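Local coordinates for protein P43 (Trichuris muris, PDB 6QIX) that is the major protein secreted by the whipworm, tethers to matrix and inhibits the function of the host cytokine interleukin-13, at residues T137-Y140 and V141-Y145. Numbering follows the deposited sequence.
Sequences TPSY and VRLGY. With ACT (acetate ion), chain D.
P138 O takes R142 N at 3.0 Å in a nearly straight bond (169°), and S139 O and Y140 O repeat the i to i+4 pattern with L143 N and G144 N, so the chain is already winding as a regular alpha-helix one residue past the proline. V141 N also leans on P138 O, but only weakly. Among the side chains, V141 does most of the work. Its CG2 reaches over one face of the Y140 ring, 3.8 Å from the centroid and 14° off the normal, a CH-pi contact between sequence neighbours. What makes this possible is the unusual rotamer of Y140: CG sits between its own backbone N and carbonyl carbon (chi1 82°), which folds the ring back over V141 N and CG2. The same methyl also touches the P138 ring, 3.8 Å from CG, so the pyrrolidine and the tyrosine face pack against it from directions roughly at right angles. V141 CG1 turns to T137 CG2 instead, 4.1 Å away. This is the N-terminus of helix 139-151, with P138 at the N-cap position. It lies at the surface of the chain, and R364, near the modelled C-terminal end, packs on both P138 and V141. Beyond the turn, Y140 OH is hydrogen-bonded to N88 OD1, and R142, fully extended, bonds through NH1 to K266 O. L143 CG rests 3.2 Å from S139 O, while its CD1 passes alongside S139 OG. One turn on from V141, the Y145 ring is stacked with F132 and edge-to-face with Y93, and its OH donates to OXT of an acetate ion at 2.6 Å, probably from the crystallisation liquor and also held by R56 and Y43.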
ATOM      1  N   THR A 137      -6.248 -12.641   8.889  1.00 22.50           N
ATOM      2  CA  THR A 137      -6.055 -11.492   9.751  1.00 21.87           C
ATOM      3  C   THR A 137      -7.372 -11.140  10.424  1.00 23.55           C
ATOM      4  O   THR A 137      -8.351 -10.872   9.722  1.00 21.82           O
ATOM      5  CB  THR A 137      -5.585 -10.258   8.972  1.00 18.22           C
ATOM      6  OG1 THR A 137      -4.373 -10.537   8.278  1.00 19.23           O
ATOM      7  CG2 THR A 137      -5.368  -9.118   9.969  1.00 18.03           C
ATOM      8  N   PRO A 138      -7.454 -11.134  11.760  1.00 27.46           N
ATOM      9  CA  PRO A 138      -8.726 -10.772  12.407  1.00 29.12           C
ATOM     10  C   PRO A 138      -9.087  -9.330  12.091  1.00 28.75           C
ATOM     11  O   PRO A 138      -8.225  -8.449  12.061  1.00 26.25           O
ATOM     12  CB  PRO A 138      -8.450 -10.963  13.902  1.00 31.32           C
ATOM     13  CG  PRO A 138      -7.181 -11.832  13.965  1.00 33.14           C
ATOM     14  CD  PRO A 138      -6.392 -11.413  12.742  1.00 31.18           C
ATOM     15  N   SER A 139     -10.377  -9.097  11.863  1.00 28.83           N
ATOM     16  CA  SER A 139     -10.849  -7.774  11.500  1.00 32.20           C
ATOM     17  C   SER A 139     -10.369  -6.716  12.499  1.00 33.26           C
ATOM     18  O   SER A 139      -9.926  -5.636  12.105  1.00 31.92           O
ATOM     19  CB  SER A 139     -12.378  -7.792  11.397  1.00 38.81           C
ATOM     20  OG  SER A 139     -12.851  -6.490  11.051  1.00 45.45           O
ATOM     21  N   TYR A 140     -10.417  -7.017  13.801  1.00 34.77           N
ATOM     22  CA  TYR A 140     -10.036  -5.997  14.784  1.00 35.70           C
ATOM     23  C   TYR A 140      -8.540  -5.657  14.700  1.00 33.07           C
ATOM     24  O   TYR A 140      -8.148  -4.508  14.985  1.00 32.04           O
ATOM     25  CB  TYR A 140     -10.457  -6.448  16.201  1.00 36.28           C
ATOM     26  CG  TYR A 140      -9.518  -7.410  16.889  1.00 37.83           C
ATOM     27  CD1 TYR A 140      -8.534  -6.942  17.742  1.00 38.76           C
ATOM     28  CD2 TYR A 140      -9.617  -8.792  16.689  1.00 37.71           C
ATOM     29  CE1 TYR A 140      -7.671  -7.806  18.375  1.00 39.70           C
ATOM     30  CE2 TYR A 140      -8.748  -9.667  17.317  1.00 39.25           C
ATOM     31  CZ  TYR A 140      -7.783  -9.162  18.173  1.00 41.39           C
ATOM     32  OH  TYR A 140      -6.902 -10.002  18.829  1.00 43.29           O
ATOM     33  N   VAL A 141      -7.708  -6.618  14.274  1.00 30.02           N
ATOM     34  CA  VAL A 141      -6.281  -6.377  14.054  1.00 29.46           C
ATOM     35  C   VAL A 141      -6.072  -5.486  12.835  1.00 27.92           C
ATOM     36  O   VAL A 141      -5.326  -4.481  12.863  1.00 27.83           O
ATOM     37  CB  VAL A 141      -5.561  -7.727  13.885  1.00 28.17           C
ATOM     38  CG1 VAL A 141      -4.113  -7.525  13.512  1.00 26.04           C
ATOM     39  CG2 VAL A 141      -5.683  -8.548  15.186  1.00 28.41           C
ATOM     40  N   ARG A 142      -6.735  -5.842  11.738  1.00 27.75           N
ATOM     41  CA  ARG A 142      -6.644  -5.045  10.524  1.00 27.84           C
ATOM     42  C   ARG A 142      -7.034  -3.607  10.807  1.00 26.15           C
ATOM     43  O   ARG A 142      -6.337  -2.672  10.379  1.00 26.71           O
ATOM     44  CB  ARG A 142      -7.526  -5.666   9.443  1.00 27.83           C
ATOM     45  CG  ARG A 142      -7.488  -4.978   8.157  1.00 31.45           C
ATOM     46  CD  ARG A 142      -8.324  -5.719   7.088  1.00 34.22           C
ATOM     47  NE  ARG A 142      -8.203  -4.869   5.921  1.00 35.06           N
ATOM     48  CZ  ARG A 142      -8.128  -5.299   4.685  1.00 32.45           C
ATOM     49  NH1 ARG A 142      -8.190  -6.628   4.450  1.00 33.49           N
ATOM     50  NH2 ARG A 142      -8.009  -4.393   3.707  1.00 34.17           N
ATOM     51  N   LEU A 143      -8.110  -3.404  11.574  1.00 25.45           N
ATOM     52  CA  LEU A 143      -8.584  -2.051  11.801  1.00 29.53           C
ATOM     53  C   LEU A 143      -7.653  -1.294  12.734  1.00 29.54           C
ATOM     54  O   LEU A 143      -7.455  -0.087  12.548  1.00 29.52           O
ATOM     55  CB  LEU A 143     -10.003  -2.058  12.373  1.00 37.56           C
ATOM     56  CG  LEU A 143     -11.028  -2.683  11.416  1.00 45.06           C
ATOM     57  CD1 LEU A 143     -12.412  -2.702  12.052  1.00 47.67           C
ATOM     58  CD2 LEU A 143     -11.068  -1.959  10.082  1.00 45.29           C
ATOM     59  N   GLY A 144      -7.056  -1.986  13.710  1.00 29.02           N
ATOM     60  CA  GLY A 144      -6.123  -1.331  14.610  1.00 27.96           C
ATOM     61  C   GLY A 144      -4.866  -0.862  13.898  1.00 27.29           C
ATOM     62  O   GLY A 144      -4.399   0.273  14.112  1.00 27.55           O
ATOM     63  N   TYR A 145      -4.292  -1.719  13.035  1.00 25.22           N
ATOM     64  CA  TYR A 145      -3.117  -1.277  12.277  1.00 24.97           C
ATOM     65  C   TYR A 145      -3.477  -0.201  11.260  1.00 25.34           C
ATOM     66  O   TYR A 145      -2.651   0.687  10.966  1.00 23.25           O
ATOM     67  CB  TYR A 145      -2.461  -2.462  11.568  1.00 23.20           C
ATOM     68  CG  TYR A 145      -1.538  -3.253  12.441  1.00 25.78           C
ATOM     69  CD1 TYR A 145      -0.249  -2.814  12.693  1.00 25.40           C
ATOM     70  CD2 TYR A 145      -1.939  -4.466  13.001  1.00 23.96           C
ATOM     71  CE1 TYR A 145       0.613  -3.539  13.499  1.00 26.79           C
ATOM     72  CE2 TYR A 145      -1.065  -5.200  13.825  1.00 25.08           C
ATOM     73  CZ  TYR A 145       0.201  -4.729  14.060  1.00 27.45           C
ATOM     74  OH  TYR A 145       1.063  -5.475  14.852  1.00 32.85           O
TER
HETATM   75  C   ACT D 402       4.629  -4.158  15.301  1.00 40.38           C
HETATM   76  O   ACT D 402       5.808  -4.377  14.972  1.00 38.43           O
HETATM   77  OXT ACT D 402       3.584  -4.743  14.917  1.00 42.97           O
HETATM   78  CH3 ACT D 402       4.450  -2.970  16.271  1.00 44.12           C